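Local coordinates for catechol 1,2-dioxygenase (Burkholderia vietnamiensis, PDB 5TD3), which probably catalyses the intradiol cleavage of catechol by molecular oxygen to cis,cis-muconate, at residues R232-H237 against E255-I260; T277-G282 against Y292-F297; D129-I134 against T200-T205. All coordinates share one frame; numbering follows the deposited sequence.

Interaction 1. Residues R232-H237 against E255-I260; sequences RPAHVH and EGDPLI. With ZN (zinc ion), chain C.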
loop_
_atom_site.group_PDB
_atom_site.type_symbol
_atom_site.label_atom_id
_atom_site.label_comp_id
_atom_site.label_asym_id
_atom_site.label_seq_id
_atom_site.Cartn_x
_atom_site.Cartn_y
_atom_site.Cartn_z
ATOM N N ARG A 232 5.627 -20.783 6.775
ATOM C CA ARG A 232 5.539 -20.885 8.222
ATOM C C ARG A 232 5.654 -22.343 8.649
ATOM O O ARG A 232 5.176 -23.232 7.939
ATOM C CB ARG A 232 4.204 -20.341 8.744
ATOM C CG ARG A 232 3.872 -18.949 8.262
ATOM C CD ARG A 232 2.943 -18.240 9.212
ATOM N NE ARG A 232 3.580 -17.996 10.489
ATOM C CZ ARG A 232 2.921 -17.790 11.616
ATOM N NH1 ARG A 232 1.593 -17.795 11.626
ATOM N NH2 ARG A 232 3.594 -17.572 12.729
ATOM N N PRO A 233 6.250 -22.616 9.809
ATOM C CA PRO A 233 6.176 -23.966 10.374
ATOM C C PRO A 233 4.743 -24.272 10.793
ATOM O O PRO A 233 3.911 -23.372 10.942
ATOM C CB PRO A 233 7.107 -23.891 11.590
ATOM C CG PRO A 233 7.008 -22.428 12.015
ATOM C CD PRO A 233 6.946 -21.677 10.713
ATOM N N ALA A 234 4.452 -25.561 10.975
ATOM C CA ALA A 234 3.133 -25.935 11.477
ATOM C C ALA A 234 2.907 -25.325 12.856
ATOM O O ALA A 234 3.809 -25.305 13.701
ATOM C CB ALA A 234 2.981 -27.457 11.540
ATOM N N HIS A 235 1.689 -24.837 13.091
ATOM C CA HIS A 235 1.394 -24.123 14.327
ATOM C C HIS A 235 -0.110 -24.143 14.555
ATOM O O HIS A 235 -0.893 -24.507 13.677
ATOM C CB HIS A 235 1.896 -22.681 14.256
ATOM C CG HIS A 235 1.292 -21.920 13.118
ATOM N ND1 HIS A 235 1.739 -22.048 11.821
ATOM C CD2 HIS A 235 0.247 -21.057 13.071
ATOM C CE1 HIS A 235 1.007 -21.287 11.027
ATOM N NE2 HIS A 235 0.098 -20.673 11.762
ATOM N N VAL A 236 -0.504 -23.724 15.749
ATOM C CA VAL A 236 -1.901 -23.636 16.147
ATOM C C VAL A 236 -2.081 -22.288 16.816
ATOM O O VAL A 236 -1.261 -21.910 17.658
ATOM C CB VAL A 236 -2.302 -24.762 17.117
ATOM C CG1 VAL A 236 -3.747 -24.594 17.540
ATOM C CG2 VAL A 236 -2.097 -26.138 16.476
ATOM N N HIS A 237 -3.133 -21.557 16.429
ATOM C CA HIS A 237 -3.438 -20.250 17.008
ATOM C C HIS A 237 -4.388 -20.379 18.188
ATOM O O HIS A 237 -5.278 -21.239 18.199
ATOM C CB HIS A 237 -4.117 -19.310 16.005
ATOM C CG HIS A 237 -3.303 -18.996 14.790
ATOM N ND1 HIS A 237 -2.492 -17.886 14.708
ATOM C CD2 HIS A 237 -3.227 -19.608 13.582
ATOM C CE1 HIS A 237 -1.911 -17.852 13.519
ATOM N NE2 HIS A 237 -2.348 -18.882 12.813
ATOM N N GLU A 255 6.428 -29.237 17.523
ATOM C CA GLU A 255 7.793 -29.663 17.769
ATOM C C GLU A 255 8.371 -30.388 16.560
ATOM O O GLU A 255 7.707 -31.216 15.930
ATOM C CB GLU A 255 7.806 -30.585 18.988
ATOM C CG GLU A 255 9.167 -30.955 19.487
ATOM C CD GLU A 255 9.081 -31.829 20.722
ATOM O OE1 GLU A 255 8.370 -32.863 20.673
ATOM O OE2 GLU A 255 9.690 -31.464 21.750
ATOM N N GLY A 256 9.621 -30.077 16.241
ATOM C CA GLY A 256 10.331 -30.796 15.212
ATOM C C GLY A 256 10.109 -30.315 13.798
ATOM O O GLY A 256 10.734 -30.862 12.882
ATOM N N ASP A 257 9.256 -29.316 13.582
ATOM C CA ASP A 257 9.085 -28.780 12.238
ATOM C C ASP A 257 10.402 -28.152 11.791
ATOM O O ASP A 257 10.996 -27.374 12.549
ATOM C CB ASP A 257 7.967 -27.736 12.191
ATOM C CG ASP A 257 7.546 -27.405 10.769
ATOM O OD1 ASP A 257 8.395 -26.887 10.008
ATOM O OD2 ASP A 257 6.373 -27.662 10.402
ATOM N N PRO A 258 10.904 -28.479 10.597
ATOM C CA PRO A 258 12.205 -27.925 10.174
ATOM C C PRO A 258 12.214 -26.410 10.027
ATOM O O PRO A 258 13.291 -25.803 10.103
ATOM C CB PRO A 258 12.464 -28.620 8.828
ATOM C CG PRO A 258 11.551 -29.810 8.813
ATOM C CD PRO A 258 10.355 -29.425 9.614
ATOM N N LEU A 259 11.061 -25.780 9.822
ATOM C CA LEU A 259 10.962 -24.334 9.686
ATOM C C LEU A 259 10.721 -23.631 11.009
ATOM O O LEU A 259 10.423 -22.431 11.017
ATOM C CB LEU A 259 9.830 -23.975 8.719
ATOM C CG LEU A 259 10.039 -24.287 7.242
ATOM C CD1 LEU A 259 8.756 -23.977 6.499
ATOM C CD2 LEU A 259 11.182 -23.462 6.688
ATOM N N ILE A 260 10.848 -24.348 12.125
ATOM C CA ILE A 260 10.368 -23.834 13.404
ATOM C C ILE A 260 11.100 -22.562 13.813
ATOM O O ILE A 260 10.494 -21.657 14.403
ATOM C CB ILE A 260 10.482 -24.942 14.471
ATOM C CG1 ILE A 260 9.644 -24.612 15.707
ATOM C CG2 ILE A 260 11.944 -25.248 14.804
ATOM C CD1 ILE A 260 9.282 -25.847 16.530
HETATM ZN ZN ZN C . -1.601 -19.634 11.175
#
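Ala234 and Asp257 are joined by one nearly straight bond: the backbone N of Ala234 donates to Asp257 OD2 at 2.9 Å (178°), coming from above the carboxylate plane. Beside it lies Pro233, a compact ring with no N-H of its own to satisfy. Its CB is 3.6 Å from Asp257 OD1 and its CG 3.6 Å from Leu259 O, while Pro233 CB and Leu259 CB meet at 4.0 Å. Asp257 suits its place because its short side chain serves both segments. With CG anti to the backbone N (chi1 -166°), OD2 reaches Ala234, and the anti lone pair of OD1 takes the N-H of Leu259 at 2.9 Å. This Asx turn braces the type I beta turn from Asp257 to Ile260.

Further out, Pro233 O accepts from His235 ND1 at 2.7 Å in the ring plane, which fixes the imidazole's rotation and presents NE2 to the zinc ion at 2.1 Å. Arg232, salt-bridged to Asp263, lays its guanidinium over one face of that ring, offset toward its rim. His237 and Tyr175 also bind the zinc, in an arrangement consistent with the histidine-tyrosine metal centre of intradiol dioxygenases, which normally holds ferric iron.

Interaction 2. Residues T277-G282 against Y292-F297; sequences TTKTGG and YQDITF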
loop_
_atom_site.group_PDB
_atom_site.type_symbol
_atom_site.label_atom_id
_atom_site.label_comp_id
_atom_site.label_asym_id
_atom_site.label_seq_id
_atom_site.Cartn_x
_atom_site.Cartn_y
_atom_site.Cartn_z
ATOM N N THR A 277 3.867 -35.983 22.047
ATOM C CA THR A 277 4.036 -37.387 22.395
ATOM C C THR A 277 2.982 -38.221 21.683
ATOM O O THR A 277 1.810 -37.836 21.617
ATOM C CB THR A 277 3.952 -37.597 23.921
ATOM O OG1 THR A 277 2.684 -37.141 24.407
ATOM C CG2 THR A 277 5.050 -36.831 24.628
ATOM N N THR A 278 3.399 -39.378 21.172
ATOM C CA THR A 278 2.464 -40.309 20.558
ATOM C C THR A 278 1.837 -41.172 21.645
ATOM O O THR A 278 2.542 -41.741 22.482
ATOM C CB THR A 278 3.171 -41.186 19.520
ATOM O OG1 THR A 278 3.792 -40.358 18.523
ATOM C CG2 THR A 278 2.178 -42.147 18.853
ATOM N N LYS A 279 0.511 -41.277 21.616
ATOM C CA LYS A 279 -0.248 -42.036 22.595
ATOM C C LYS A 279 -1.168 -43.010 21.876
ATOM O O LYS A 279 -1.399 -42.902 20.670
ATOM C CB LYS A 279 -1.075 -41.113 23.505
ATOM C CG LYS A 279 -0.241 -40.180 24.379
ATOM C CD LYS A 279 -1.096 -39.496 25.445
ATOM C CE LYS A 279 -0.229 -38.717 26.427
ATOM N NZ LYS A 279 -1.022 -37.993 27.467
ATOM N N THR A 280 -1.672 -43.987 22.621
ATOM C CA THR A 280 -2.647 -44.931 22.093
ATOM C C THR A 280 -3.961 -44.761 22.848
ATOM O O THR A 280 -4.071 -43.958 23.780
ATOM C CB THR A 280 -2.134 -46.373 22.161
ATOM O OG1 THR A 280 -1.333 -46.544 23.334
ATOM C CG2 THR A 280 -1.304 -46.693 20.928
ATOM N N GLY A 281 -4.966 -45.525 22.426
ATOM C CA GLY A 281 -6.299 -45.381 22.974
ATOM C C GLY A 281 -7.111 -44.280 22.329
ATOM O O GLY A 281 -8.014 -43.731 22.966
ATOM N N GLY A 282 -6.808 -43.939 21.072
ATOM C CA GLY A 282 -7.502 -42.842 20.419
ATOM C C GLY A 282 -8.986 -43.082 20.208
ATOM O O GLY A 282 -9.777 -42.134 20.213
ATOM N N TYR A 292 -2.489 -41.489 18.265
ATOM C CA TYR A 292 -2.694 -40.067 18.035
ATOM C C TYR A 292 -1.531 -39.298 18.646
ATOM O O TYR A 292 -0.716 -39.848 19.394
ATOM C CB TYR A 292 -4.037 -39.591 18.602
ATOM C CG TYR A 292 -4.131 -39.653 20.108
ATOM C CD1 TYR A 292 -4.560 -40.805 20.752
ATOM C CD2 TYR A 292 -3.785 -38.558 20.886
ATOM C CE1 TYR A 292 -4.645 -40.861 22.133
ATOM C CE2 TYR A 292 -3.864 -38.603 22.261
ATOM C CZ TYR A 292 -4.296 -39.757 22.878
ATOM O OH TYR A 292 -4.371 -39.801 24.248
ATOM N N GLN A 293 -1.450 -38.019 18.303
ATOM C CA GLN A 293 -0.445 -37.122 18.852
ATOM C C GLN A 293 -1.076 -36.295 19.956
ATOM O O GLN A 293 -2.178 -35.772 19.794
ATOM C CB GLN A 293 0.111 -36.186 17.780
ATOM C CG GLN A 293 0.730 -36.883 16.595
ATOM C CD GLN A 293 2.221 -37.033 16.742
ATOM O OE1 GLN A 293 2.695 -37.755 17.617
ATOM N NE2 GLN A 293 2.974 -36.348 15.889
ATOM N N ASP A 294 -0.367 -36.149 21.066
ATOM C CA ASP A 294 -0.915 -35.480 22.233
ATOM C C ASP A 294 0.001 -34.344 22.646
ATOM O O ASP A 294 1.228 -34.503 22.701
ATOM C CB ASP A 294 -1.103 -36.457 23.390
ATOM C CG ASP A 294 -1.926 -35.869 24.518
ATOM O OD1 ASP A 294 -3.156 -35.738 24.353
ATOM O OD2 ASP A 294 -1.352 -35.586 25.588
ATOM N N ILE A 295 -0.604 -33.197 22.933
ATOM C CA ILE A 295 0.126 -32.001 23.324
ATOM C C ILE A 295 -0.522 -31.421 24.569
ATOM O O ILE A 295 -1.701 -31.053 24.544
ATOM C CB ILE A 295 0.148 -30.949 22.208
ATOM C CG1 ILE A 295 0.896 -31.496 20.988
ATOM C CG2 ILE A 295 0.777 -29.670 22.732
ATOM C CD1 ILE A 295 0.971 -30.524 19.834
ATOM N N THR A 296 0.245 -31.334 25.648
ATOM C CA THR A 296 -0.178 -30.603 26.830
ATOM C C THR A 296 0.325 -29.171 26.709
ATOM O O THR A 296 1.519 -28.945 26.494
ATOM C CB THR A 296 0.368 -31.256 28.103
ATOM O OG1 THR A 296 0.000 -32.646 28.140
ATOM C CG2 THR A 296 -0.194 -30.557 29.332
ATOM N N PHE A 297 -0.581 -28.209 26.847
ATOM C CA PHE A 297 -0.219 -26.801 26.706
ATOM C C PHE A 297 -1.061 -25.986 27.669
ATOM O O PHE A 297 -2.289 -25.978 27.564
ATOM C CB PHE A 297 -0.415 -26.314 25.271
ATOM C CG PHE A 297 0.059 -24.899 25.036
ATOM C CD1 PHE A 297 1.404 -24.575 25.127
ATOM C CD2 PHE A 297 -0.845 -23.902 24.691
ATOM C CE1 PHE A 297 1.836 -23.276 24.904
ATOM C CE2 PHE A 297 -0.418 -22.605 24.457
ATOM C CZ PHE A 297 0.921 -22.292 24.566
HETATM O O HOH W 1 3.471 -34.166 24.820
#
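Tyr292 meets Lys279 because its CG stands between the backbone N and the carbonyl carbon (chi1 66°), swinging the ring across the neighbouring strand. Lys279, with CG anti to its own carbonyl carbon (chi1 -64°) and the chain extended beyond, starts over that ring with CB and runs on past its hydroxyl toward Asp294. The setting is a beta hairpin with a long connecting loop, at the edge of one sheet of the dioxygenase beta sandwich. Thr277 with Asp294 and Lys279 with Tyr292 are antiparallel hydrogen-bonded pairs; between them Thr278 and Gln293 form a non-hydrogen-bonded pair. Asp294 N gives a bond of 2.8 Å to Thr277 O, and Lys279 N one of 2.9 Å to Tyr292 O.

On the face shared by Lys279, Tyr292 and Asp294, a long aliphatic chain ending in a charge is well suited. Lys279 CB makes a CH-pi contact 4.0 Å from the centroid of the Tyr292 ring, and CD passes 3.5 Å from Tyr292 OH. The ammonium then forms a diagonal salt bridge, Lys279 NZ to Asp294 OD2 at 3.1 Å, arriving from above the carboxylate plane. OD2 also accepts from His148 NE2, so two donors probably stabilise the buried aspartate's negative charge. Gly282 brings its CA within 3.6 Å of Tyr292 CD1, where a beta carbon would fit tightly; glycine therefore suits this place after the strand.

The Thr278 and Gln293 side chains occupy the other face. Both are polar, as befits an exposed threonine and a partly exposed glutamine, and Thr278 OG1 donates to Gln293 OE1 at 3.0 Å, tilted 29° from the plane of the amide carbonyl.

Interaction 3. Residues D129-I134 against T200-T205; sequences DGVAKI and TYAFRT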
loop_
_atom_site.group_PDB
_atom_site.type_symbol
_atom_site.label_atom_id
_atom_site.label_comp_id
_atom_site.label_asym_id
_atom_site.label_seq_id
_atom_site.Cartn_x
_atom_site.Cartn_y
_atom_site.Cartn_z
ATOM N N ASP A 129 -18.498 -26.529 26.166
ATOM C CA ASP A 129 -17.916 -26.607 27.503
ATOM C C ASP A 129 -16.836 -27.682 27.577
ATOM O O ASP A 129 -17.080 -28.845 27.234
ATOM C CB ASP A 129 -18.981 -26.913 28.564
ATOM C CG ASP A 129 -19.864 -25.730 28.883
ATOM O OD1 ASP A 129 -19.500 -24.587 28.563
ATOM O OD2 ASP A 129 -20.926 -25.951 29.500
ATOM N N GLY A 130 -15.654 -27.300 28.051
ATOM C CA GLY A 130 -14.622 -28.288 28.395
ATOM C C GLY A 130 -13.833 -28.992 27.304
ATOM O O GLY A 130 -12.601 -29.051 27.371
ATOM N N VAL A 131 -14.513 -29.538 26.301
ATOM C CA VAL A 131 -13.869 -30.326 25.259
ATOM C C VAL A 131 -14.542 -30.024 23.926
ATOM O O VAL A 131 -15.763 -29.841 23.862
ATOM C CB VAL A 131 -13.921 -31.831 25.596
ATOM C CG1 VAL A 131 -15.342 -32.261 25.915
ATOM C CG2 VAL A 131 -13.343 -32.664 24.465
ATOM N N ALA A 132 -13.748 -29.949 22.861
ATOM C CA ALA A 132 -14.310 -29.725 21.534
ATOM C C ALA A 132 -13.567 -30.524 20.477
ATOM O O ALA A 132 -12.333 -30.531 20.439
ATOM C CB ALA A 132 -14.285 -28.242 21.160
ATOM N N LYS A 133 -14.332 -31.180 19.611
ATOM C CA LYS A 133 -13.808 -31.799 18.405
ATOM C C LYS A 133 -14.068 -30.852 17.241
ATOM O O LYS A 133 -15.224 -30.608 16.880
ATOM C CB LYS A 133 -14.449 -33.164 18.158
ATOM C CG LYS A 133 -13.973 -33.844 16.874
ATOM C CD LYS A 133 -14.805 -35.081 16.586
ATOM C CE LYS A 133 -14.892 -35.406 15.090
ATOM N NZ LYS A 133 -13.608 -35.454 14.365
ATOM N N ILE A 134 -12.995 -30.350 16.633
ATOM C CA ILE A 134 -13.097 -29.249 15.682
ATOM C C ILE A 134 -12.745 -29.658 14.262
ATOM O O ILE A 134 -12.873 -28.832 13.348
ATOM C CB ILE A 134 -12.260 -28.031 16.133
ATOM C CG1 ILE A 134 -10.779 -28.371 16.194
ATOM C CG2 ILE A 134 -12.742 -27.555 17.499
ATOM C CD1 ILE A 134 -9.868 -27.152 16.510
ATOM N N THR A 200 -9.795 -26.560 32.923
ATOM C CA THR A 200 -9.235 -27.401 31.879
ATOM C C THR A 200 -9.945 -27.188 30.547
ATOM O O THR A 200 -11.132 -26.856 30.490
ATOM C CB THR A 200 -9.300 -28.878 32.278
ATOM O OG1 THR A 200 -10.666 -29.288 32.402
ATOM C CG2 THR A 200 -8.580 -29.097 33.612
ATOM N N TYR A 201 -9.193 -27.383 29.471
ATOM C CA TYR A 201 -9.724 -27.356 28.117
ATOM C C TYR A 201 -9.120 -28.525 27.358
ATOM O O TYR A 201 -8.030 -28.998 27.687
ATOM C CB TYR A 201 -9.383 -26.046 27.394
ATOM C CG TYR A 201 -7.958 -26.053 26.901
ATOM C CD1 TYR A 201 -6.909 -25.743 27.757
ATOM C CD2 TYR A 201 -7.658 -26.404 25.591
ATOM C CE1 TYR A 201 -5.613 -25.774 27.326
ATOM C CE2 TYR A 201 -6.360 -26.448 25.152
ATOM C CZ TYR A 201 -5.344 -26.133 26.025
ATOM O OH TYR A 201 -4.045 -26.166 25.584
ATOM N N ALA A 202 -9.818 -28.969 26.313
ATOM C CA ALA A 202 -9.238 -29.950 25.410
ATOM C C ALA A 202 -9.835 -29.789 24.023
ATOM O O ALA A 202 -11.046 -29.609 23.882
ATOM C CB ALA A 202 -9.462 -31.382 25.910
ATOM N N PHE A 203 -8.977 -29.849 23.006
ATOM C CA PHE A 203 -9.402 -29.856 21.611
ATOM C C PHE A 203 -9.028 -31.187 20.979
ATOM O O PHE A 203 -7.928 -31.706 21.200
ATOM C CB PHE A 203 -8.760 -28.715 20.802
ATOM C CG PHE A 203 -9.274 -27.351 21.150
ATOM C CD1 PHE A 203 -10.475 -26.895 20.628
ATOM C CD2 PHE A 203 -8.553 -26.520 22.000
ATOM C CE1 PHE A 203 -10.950 -25.632 20.934
ATOM C CE2 PHE A 203 -9.025 -25.256 22.318
ATOM C CZ PHE A 203 -10.230 -24.813 21.789
ATOM N N ARG A 204 -9.959 -31.753 20.213
ATOM C CA ARG A 204 -9.707 -32.942 19.415
ATOM C C ARG A 204 -9.754 -32.523 17.954
ATOM O O ARG A 204 -10.769 -31.994 17.492
ATOM C CB ARG A 204 -10.724 -34.042 19.725
ATOM C CG ARG A 204 -10.521 -34.595 21.122
ATOM C CD ARG A 204 -11.750 -35.183 21.749
ATOM N NE ARG A 204 -11.482 -35.438 23.168
ATOM C CZ ARG A 204 -12.164 -36.287 23.926
ATOM N NH1 ARG A 204 -13.167 -36.981 23.409
ATOM N NH2 ARG A 204 -11.834 -36.443 25.199
ATOM N N THR A 205 -8.654 -32.722 17.243
ATOM C CA THR A 205 -8.532 -32.155 15.914
ATOM C C THR A 205 -7.581 -33.031 15.102
ATOM O O THR A 205 -7.390 -34.215 15.403
ATOM C CB THR A 205 -8.096 -30.685 16.027
ATOM O OG1 THR A 205 -8.060 -30.097 14.726
ATOM C CG2 THR A 205 -6.713 -30.544 16.708
HETATM O O HOH W 2 -11.294 -30.407 29.559
#
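Ala132 and Phe203 pair across two parallel strands and point their side chains to the tightly packed side of the contact. The alanine methyl is small enough to sit obliquely against the phenyl ring, and Ile134 CG2 comes in at the ring's edge, 3.9 Å from Phe203 CD1. In Ile134 it is CG1 that stands between the backbone N and the carbonyl carbon (chi1 63°), which carries this branch to within 3.5 Å of Thr205 OG1; that hydroxyl has its polar partner in His168. Phe203 also packs on Val193, Val164 and Cys166 of the facing sheet, so apolar residues suit this interior.

The backbones are firmly joined here: Arg204 N donates to Ala132 O at 2.7 Å and Ile134 N to Arg204 O at 2.9 Å. Toward Gly130 the pairing slackens. The glycine, at a positive phi of 75° that few other residues adopt easily, turns the chain into the strand, and the bond from Ala202 N to Gly130 O is weak, bent to 127° despite its 3.0 Å length. A water helps close this end, donating to Gly130 O at 2.9 Å and to Thr200 OG1.

On the outer face Val131 CG2 rests over one face of the Arg204 guanidinium, offset toward its rim, 3.6 Å from NE, while Lys133 turns away to a salt bridge with Asp135. The chemistry is thus divided: main-chain bonds and hydrocarbon hold the inner side, whereas on the outer side the arginine packs against Val131 and the lysine charge is probably balanced by Asp135.

How the interactions relate
Following the chain, interaction 3 closes first, bringing 200-205 back beside 129-134 around a loop of 65 residues that holds strands 144-152, 163-167 and 190-194 as well as Tyr175. Interaction 1 then closes a shorter excursion through strand 248-253, and interaction 2 closes the last, of nine residues. The three follow in series; none nests in or crosses another. Interactions 2 and 3 join the two outermost strands of one mixed sheet to their neighbours, with strand 144-152 between the pairs; Tyr201 OH and Phe297 O, 2.7 Å apart, probably link them by a hydrogen bond. Interaction 1 ties the start of strand 235-241, in the other sheet, to the loop after strand 248-253.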